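Local coordinates for uncharacterized novel protein (Burkholderia pseudomallei K96243, PDB 3FJV) that is of unknown function but belongs to the DUF3501 family and folds around an antiparallel beta-sheet flanked by helices, at residues Arg118-Ala123 / Ala161-Ser166; Gly84-Ala89 / Arg148-Asp153. One frame throughout, in Å; residues are numbered along the deposited sequence. Where two conformers were deposited one is given.

Contact 1 of 2, residues Arg118-Ala123 / Ala161-Ser166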
ATOM      1  N   ARG A 118      16.694   3.616 -21.056  1.00 18.29           N
ATOM      2  CA  ARG A 118      17.494   3.371 -22.257  0.50 20.50           C
ATOM      3  C   ARG A 118      18.833   4.086 -22.152  1.00 21.89           C
ATOM      4  O   ARG A 118      18.878   5.311 -22.026  1.00 21.50           O
ATOM      5  CB  ARG A 118      16.754   3.828 -23.515  0.50 21.39           C
ATOM      6  CG  ARG A 118      17.446   3.375 -24.795  0.50 28.37           C
ATOM      7  CD  ARG A 118      16.997   4.135 -26.030  0.50 25.77           C
ATOM      8  NE  ARG A 118      15.831   3.546 -26.676  0.50 36.06           N
ATOM      9  CZ  ARG A 118      15.878   2.830 -27.798  0.50 39.91           C
ATOM     10  NH1 ARG A 118      17.043   2.592 -28.394  0.50 40.28           N
ATOM     11  NH2 ARG A 118      14.755   2.348 -28.323  0.50 39.07           N
ATOM     12  N   VAL A 119      19.935   3.314 -22.173  1.00 21.63           N
ATOM     13  CA  VAL A 119      21.291   3.887 -22.147  1.00 19.29           C
ATOM     14  C   VAL A 119      21.669   4.192 -23.574  1.00 21.73           C
ATOM     15  O   VAL A 119      21.747   3.287 -24.405  1.00 21.14           O
ATOM     16  CB  VAL A 119      22.357   2.912 -21.601  1.00 23.45           C
ATOM     17  CG1 VAL A 119      23.737   3.567 -21.647  1.00 21.34           C
ATOM     18  CG2 VAL A 119      22.023   2.468 -20.211  1.00 15.97           C
ATOM     19  N   ASP A 120      21.881   5.461 -23.895  1.00 21.39           N
ATOM     20  CA  ASP A 120      22.272   5.830 -25.282  1.00 26.48           C
ATOM     21  C   ASP A 120      21.343   5.176 -26.317  1.00 24.64           C
ATOM     22  O   ASP A 120      20.137   5.226 -26.178  1.00 27.70           O
ATOM     23  CB  ASP A 120      23.753   5.400 -25.495  1.00 28.60           C
ATOM     24  CG  ASP A 120      24.451   6.149 -26.644  1.00 38.59           C
ATOM     25  OD1 ASP A 120      24.131   7.338 -26.884  1.00 53.91           O
ATOM     26  OD2 ASP A 120      25.327   5.534 -27.292  1.00 50.44           O
ATOM     27  N   ASP A 121      21.878   4.563 -27.369  1.00 26.40           N
ATOM     28  CA  ASP A 121      21.021   3.908 -28.377  1.00 25.70           C
ATOM     29  C   ASP A 121      20.905   2.412 -28.183  1.00 27.09           C
ATOM     30  O   ASP A 121      20.601   1.690 -29.104  1.00 26.08           O
ATOM     31  CB  ASP A 121      21.521   4.197 -29.777  1.00 30.80           C
ATOM     32  CG  ASP A 121      22.912   3.680 -30.002  1.00 36.66           C
ATOM     33  OD1 ASP A 121      23.621   3.400 -28.985  1.00 49.27           O
ATOM     34  OD2 ASP A 121      23.296   3.562 -31.187  1.00 50.48           O
ATOM     35  N   GLU A 122      21.084   1.924 -26.963  1.00 24.25           N
ATOM     36  CA  GLU A 122      20.994   0.481 -26.752  1.00 21.81           C
ATOM     37  C   GLU A 122      19.513   0.106 -26.625  1.00 19.17           C
ATOM     38  O   GLU A 122      18.649   1.013 -26.580  1.00 17.26           O
ATOM     39  CB  GLU A 122      21.819   0.127 -25.503  1.00 17.43           C
ATOM     40  CG  GLU A 122      23.293   0.579 -25.601  1.00 18.75           C
ATOM     41  CD  GLU A 122      24.106  -0.257 -26.589  1.00 19.16           C
ATOM     42  OE1 GLU A 122      23.822  -1.472 -26.701  1.00 18.72           O
ATOM     43  OE2 GLU A 122      24.949   0.310 -27.302  1.00 25.83           O
ATOM     44  N   ALA A 123      19.213  -1.198 -26.599  1.00 21.44           N
ATOM     45  CA  ALA A 123      17.837  -1.642 -26.395  1.00 22.28           C
ATOM     46  C   ALA A 123      17.296  -1.109 -25.071  1.00 21.97           C
ATOM     47  O   ALA A 123      18.030  -1.075 -24.062  1.00 20.37           O
ATOM     48  CB  ALA A 123      17.719  -3.159 -26.403  1.00 20.85           C
ATOM     49  N   ALA A 161      30.823   5.677 -19.159  1.00 19.85           N
ATOM     50  CA  ALA A 161      31.468   6.619 -20.018  1.00 20.00           C
ATOM     51  C   ALA A 161      30.712   7.962 -20.144  1.00 20.45           C
ATOM     52  O   ALA A 161      31.145   8.810 -20.881  1.00 20.75           O
ATOM     53  CB  ALA A 161      31.683   5.972 -21.390  1.00 18.22           C
ATOM     54  N   GLY A 162      29.579   8.132 -19.456  1.00 21.69           N
ATOM     55  CA  GLY A 162      28.812   9.407 -19.492  1.00 21.10           C
ATOM     56  C   GLY A 162      27.766   9.495 -20.583  1.00 21.27           C
ATOM     57  O   GLY A 162      27.318  10.579 -20.929  1.00 21.59           O
ATOM     58  N   ALA A 163      27.351   8.369 -21.162  1.00 17.99           N
ATOM     59  CA  ALA A 163      26.345   8.445 -22.223  1.00 19.51           C
ATOM     60  C   ALA A 163      25.040   8.936 -21.624  1.00 16.04           C
ATOM     61  O   ALA A 163      24.870   8.866 -20.422  1.00 16.46           O
ATOM     62  CB  ALA A 163      26.116   7.083 -22.912  1.00 16.26           C
ATOM     63  N   PRO A 164      24.118   9.403 -22.457  1.00 18.85           N
ATOM     64  CA  PRO A 164      22.768   9.822 -21.968  1.00 20.37           C
ATOM     65  C   PRO A 164      21.996   8.644 -21.461  1.00 21.16           C
ATOM     66  O   PRO A 164      22.136   7.561 -22.034  1.00 23.09           O
ATOM     67  CB  PRO A 164      22.085  10.369 -23.210  1.00 22.25           C
ATOM     68  CG  PRO A 164      23.113  10.566 -24.214  1.00 25.84           C
ATOM     69  CD  PRO A 164      24.352   9.815 -23.846  1.00 22.02           C
ATOM     70  N   LEU A 165      21.252   8.830 -20.362  1.00 19.98           N
ATOM     71  CA  LEU A 165      20.325   7.836 -19.873  1.00 18.40           C
ATOM     72  C   LEU A 165      18.910   8.427 -19.877  1.00 18.27           C
ATOM     73  O   LEU A 165      18.684   9.513 -19.342  1.00 19.36           O
ATOM     74  CB  LEU A 165      20.711   7.429 -18.463  1.00 14.05           C
ATOM     75  CG  LEU A 165      19.864   6.391 -17.763  1.00 19.43           C
ATOM     76  CD1 LEU A 165      19.823   5.073 -18.514  1.00 24.08           C
ATOM     77  CD2 LEU A 165      20.408   6.235 -16.333  1.00 23.38           C
ATOM     78  N   SER A 166      17.981   7.724 -20.503  1.00 17.08           N
ATOM     79  CA  SER A 166      16.603   8.197 -20.653  1.00 16.52           C
ATOM     80  C   SER A 166      15.665   7.219 -19.941  1.00 17.81           C
ATOM     81  O   SER A 166      15.977   6.005 -19.827  1.00 15.08           O
ATOM     82  CB  SER A 166      16.268   8.308 -22.175  1.00 18.67           C
ATOM     83  OG  SER A 166      17.100   9.290 -22.745  1.00 23.45           O
TER
HETATM   84  O   HOH W   1      19.221   7.585 -23.710  1.00 25.20           O
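The carbonyl oxygen of Arg118 takes two hydrogens, one from the backbone of Ser166 and one from a water. Ser166 N reaches Arg118 O at 3.0 Å, nearly straight (166°) but from above the carbonyl plane, and Arg118 N returns a bond of 2.8 Å to Ser166 O. The two residues are thus a hydrogen-bonded pair of antiparallel strands 115-119 and 165-169. The water also bonds Ser166 OG, which chi1 of -64° sets beside its own backbone N, and donates weakly to Pro164 O. Pro164 O has a firmer donor in Asp120 N, 2.8 Å away and nearly along the C=O axis; proline, having no N-H, can still accept at this strand end.

On the face away from the Arg118 and Ser166 side chains, Val119 CG2 and Leu165 CD1 cross obliquely at 3.8 Å; Leu165 runs on toward helix 183-190, where a branched apolar chain fits. Past this pair, strand 115-119 leaves the sheet in a type II' turn from Val119 to Glu122, closed by Glu122 N on Val119 O. Ala163 CB, a small methyl, lies 3.9 Å from Asp120 CB. Asp120 CG stands anti to the backbone N, and OD2 forms a salt bridge with Lys158. Asp121 and Glu122 also bridge to that lysine, so three carboxylates probably stabilise its charged form and join the turn to helix 153-160.

Contact 2 of 2, residues Gly84-Ala89 / Arg148-Asp153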
ATOM      1  N   GLY A  84      25.679  -5.087  -8.810  1.00 19.13           N
ATOM      2  CA  GLY A  84      26.753  -5.123  -9.800  1.00 23.13           C
ATOM      3  C   GLY A  84      26.274  -4.914 -11.248  1.00 21.23           C
ATOM      4  O   GLY A  84      26.925  -4.255 -12.009  1.00 19.72           O
ATOM      5  N   SER A  85      25.128  -5.493 -11.582  1.00 22.01           N
ATOM      6  CA  SER A  85      24.603  -5.453 -12.926  1.00 25.93           C
ATOM      7  C   SER A  85      23.185  -4.910 -13.021  1.00 24.75           C
ATOM      8  O   SER A  85      22.582  -4.952 -14.085  1.00 25.96           O
ATOM      9  CB  SER A  85      24.677  -6.846 -13.535  1.00 26.02           C
ATOM     10  OG  SER A  85      25.994  -7.110 -14.009  1.00 33.82           O
ATOM     11  N   ASN A  86      22.682  -4.389 -11.912  1.00 20.05           N
ATOM     12  CA  ASN A  86      21.364  -3.839 -11.921  0.50 20.92           C
ATOM     13  C   ASN A  86      21.209  -2.607 -11.059  1.00 20.22           C
ATOM     14  O   ASN A  86      21.815  -2.442  -9.978  1.00 28.02           O
ATOM     15  CB  ASN A  86      20.377  -4.876 -11.475  0.50 22.26           C
ATOM     16  CG  ASN A  86      20.790  -5.514 -10.210  0.50 24.26           C
ATOM     17  OD1 ASN A  86      21.491  -4.895  -9.397  0.50 22.23           O
ATOM     18  ND2 ASN A  86      20.417  -6.767 -10.036  0.50 19.67           N
ATOM     19  N   LEU A  87      20.409  -1.714 -11.574  1.00 15.65           N
ATOM     20  CA  LEU A  87      20.002  -0.558 -10.795  1.00 16.24           C
ATOM     21  C   LEU A  87      18.680  -0.955 -10.099  1.00 17.80           C
ATOM     22  O   LEU A  87      17.824  -1.690 -10.681  1.00 17.44           O
ATOM     23  CB  LEU A  87      19.793   0.602 -11.734  1.00 13.81           C
ATOM     24  CG  LEU A  87      20.999   1.049 -12.568  1.00 14.43           C
ATOM     25  CD1 LEU A  87      20.635   2.197 -13.551  1.00 12.99           C
ATOM     26  CD2 LEU A  87      22.122   1.477 -11.645  1.00 12.19           C
ATOM     27  N   LYS A  88      18.531  -0.508  -8.863  1.00 15.29           N
ATOM     28  CA  LYS A  88      17.339  -0.756  -8.052  1.00 16.07           C
ATOM     29  C   LYS A  88      16.674   0.587  -7.731  1.00 16.58           C
ATOM     30  O   LYS A  88      17.369   1.543  -7.433  1.00 17.11           O
ATOM     31  CB  LYS A  88      17.690  -1.511  -6.745  1.00 15.40           C
ATOM     32  CG  LYS A  88      18.465  -2.834  -6.879  1.00 18.97           C
ATOM     33  CD  LYS A  88      17.709  -3.891  -7.551  1.00 21.31           C
ATOM     34  CE  LYS A  88      18.447  -5.259  -7.496  1.00 19.97           C
ATOM     35  NZ  LYS A  88      18.534  -5.828  -6.134  1.00 11.85           N
ATOM     36  N   ALA A  89      15.335   0.638  -7.780  1.00 16.33           N
ATOM     37  CA  ALA A  89      14.562   1.861  -7.536  1.00 14.98           C
ATOM     38  C   ALA A  89      13.222   1.571  -6.823  1.00 14.58           C
ATOM     39  O   ALA A  89      12.633   0.492  -6.949  1.00 13.99           O
ATOM     40  CB  ALA A  89      14.343   2.690  -8.843  1.00 11.67           C
ATOM     41  N   ARG A 148      13.775  -3.449 -10.397  1.00 12.44           N
ATOM     42  CA  ARG A 148      15.130  -3.857 -10.740  1.00 15.15           C
ATOM     43  C   ARG A 148      15.313  -3.622 -12.251  1.00 17.61           C
ATOM     44  O   ARG A 148      14.494  -4.042 -13.024  1.00 17.01           O
ATOM     45  CB  ARG A 148      15.294  -5.351 -10.423  1.00 16.79           C
ATOM     46  CG  ARG A 148      16.499  -6.052 -10.984  1.00 26.74           C
ATOM     47  CD  ARG A 148      16.703  -7.435 -10.345  1.00 26.14           C
ATOM     48  NE  ARG A 148      15.846  -8.515 -10.849  1.00 19.26           N
ATOM     49  CZ  ARG A 148      16.088  -9.215 -11.957  1.00 24.17           C
ATOM     50  NH1 ARG A 148      17.129  -8.905 -12.733  1.00 18.58           N
ATOM     51  NH2 ARG A 148      15.252 -10.188 -12.329  1.00 23.96           N
ATOM     52  N   PHE A 149      16.386  -2.953 -12.657  1.00 14.89           N
ATOM     53  CA  PHE A 149      16.696  -2.783 -14.070  1.00 16.89           C
ATOM     54  C   PHE A 149      18.025  -3.496 -14.335  1.00 18.13           C
ATOM     55  O   PHE A 149      19.052  -3.079 -13.809  1.00 13.48           O
ATOM     56  CB  PHE A 149      16.872  -1.290 -14.380  1.00 17.10           C
ATOM     57  CG  PHE A 149      15.617  -0.468 -14.241  1.00 14.74           C
ATOM     58  CD1 PHE A 149      14.724  -0.327 -15.303  1.00 18.29           C
ATOM     59  CD2 PHE A 149      15.382   0.268 -13.066  1.00 16.35           C
ATOM     60  CE1 PHE A 149      13.583   0.456 -15.162  1.00 18.69           C
ATOM     61  CE2 PHE A 149      14.276   1.067 -12.948  1.00 20.39           C
ATOM     62  CZ  PHE A 149      13.369   1.152 -14.000  1.00 19.82           C
ATOM     63  N   GLU A 150      18.034  -4.521 -15.187  1.00 16.19           N
ATOM     64  CA  GLU A 150      19.242  -5.295 -15.402  0.50 16.63           C
ATOM     65  C   GLU A 150      19.977  -4.773 -16.657  1.00 19.09           C
ATOM     66  O   GLU A 150      19.391  -4.628 -17.735  1.00 17.96           O
ATOM     67  CB  GLU A 150      18.920  -6.796 -15.467  0.50 19.45           C
ATOM     68  CG  GLU A 150      20.090  -7.709 -15.041  0.50 24.53           C
ATOM     69  CD  GLU A 150      20.352  -7.753 -13.542  0.50 27.12           C
ATOM     70  OE1 GLU A 150      19.419  -7.564 -12.715  0.50 18.67           O
ATOM     71  OE2 GLU A 150      21.523  -7.996 -13.179  0.50 40.88           O
ATOM     72  N   LEU A 151      21.253  -4.403 -16.475  1.00 16.60           N
ATOM     73  CA  LEU A 151      22.041  -3.820 -17.562  1.00 16.06           C
ATOM     74  C   LEU A 151      23.162  -4.724 -18.015  1.00 17.01           C
ATOM     75  O   LEU A 151      23.924  -5.263 -17.189  1.00 14.68           O
ATOM     76  CB  LEU A 151      22.627  -2.460 -17.158  1.00 17.57           C
ATOM     77  CG  LEU A 151      21.810  -1.163 -17.159  1.00 27.79           C
ATOM     78  CD1 LEU A 151      20.472  -1.225 -16.426  1.00 25.86           C
ATOM     79  CD2 LEU A 151      22.704  -0.041 -16.550  1.00 23.52           C
ATOM     80  N   GLY A 152      23.278  -4.876 -19.329  1.00 16.60           N
ATOM     81  CA  GLY A 152      24.349  -5.682 -19.903  1.00 16.80           C
ATOM     82  C   GLY A 152      25.625  -4.883 -20.055  1.00 14.19           C
ATOM     83  O   GLY A 152      25.725  -3.725 -19.672  1.00 14.30           O
ATOM     84  N   ASP A 153      26.631  -5.531 -20.601  1.00 13.56           N
ATOM     85  CA  ASP A 153      27.961  -4.971 -20.629  1.00 13.73           C
ATOM     86  C   ASP A 153      28.059  -3.721 -21.453  1.00 12.47           C
ATOM     87  O   ASP A 153      28.640  -2.732 -20.994  1.00 15.67           O
ATOM     88  CB  ASP A 153      29.006  -6.018 -21.117  1.00 13.09           C
ATOM     89  CG  ASP A 153      30.420  -5.490 -21.012  1.00 11.29           C
ATOM     90  OD1 ASP A 153      30.881  -5.192 -19.904  1.00 16.03           O
ATOM     91  OD2 ASP A 153      31.074  -5.409 -22.060  1.00 12.14           O
TER
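Leu87 and Phe149 face each other as a hydrogen-bonded pair of two neighbouring antiparallel strands, 86-93 and 144-150, in the middle of the sheet. Leu87 CB and Phe149 CB lie 4.4 Å apart, and the side chains share the buried face with Phe45 and Leu117. Phe149 CG is anti to its carbonyl carbon; the ring's edge meets Leu87 O and Ala89 CB, the latter a methyl small enough to sit beside the ring. Farther along this apolar layer, Leu87 CD1 meets Leu151 CD2, and Leu193 packs on both leucines.

Two backbone bonds join the pair, each residue donating one and accepting one. Phe149 N gives a nearly straight bond (170°) to Leu87 O, while Leu87 N returns one to Phe149 O in the carbonyl plane. Beyond the strand end, Leu151 N continues the pattern to Ser85 O at 2.8 Å, just before Gly152, which sits at the N-cap position of helix 153-160.

The opposite face is polar. Lys88 and Arg148 run side by side, Lys88 CE touching Arg148 CD at 4.0 Å. These long chains supply apolar flanks: the Lys88 chain, bent at chi2 and chi4, brings NZ to the carbonyls of Pro79 and Val81, while the Arg148 guanidinium is shared between Glu131, at NE, and Glu150. Asn86 CG takes the crowded position between N and the carbonyl carbon (chi1 51°), where OD1 accepts from Asp83 N. Its amide stands at 81° to the Glu150 carboxylate, which a bend at chi2 folds back toward the neighbouring strand. Glu150 OE1 receives Asn86 ND2 on its syn lone pair at 3.0 Å, and Arg148 NH1, 2.7 Å away, completes a salt bridge from above the carboxylate plane.

From the N terminus the chain forms helix 12-30, then the hairpin of strands 34-37 and 41-45, then helices 48-62 and 67-77, before 84-89 opens contact 2. It runs through helix 98-107 to 118-123, which opens contact 1, and returns through strand 125-129 to 148-153, closing contact 2. Helix 153-160 follows at once, and 161-166 closes contact 1. The two loops therefore cross. Both contacts join neighbours in one antiparallel sheet, separated by strand 125-129 and with centres 13 Å apart; contact 2 joins its inner strands and contact 1 its strands nearer the 176-180 edge. Helix 153-160 makes the short connection from 148-153 to 161-166.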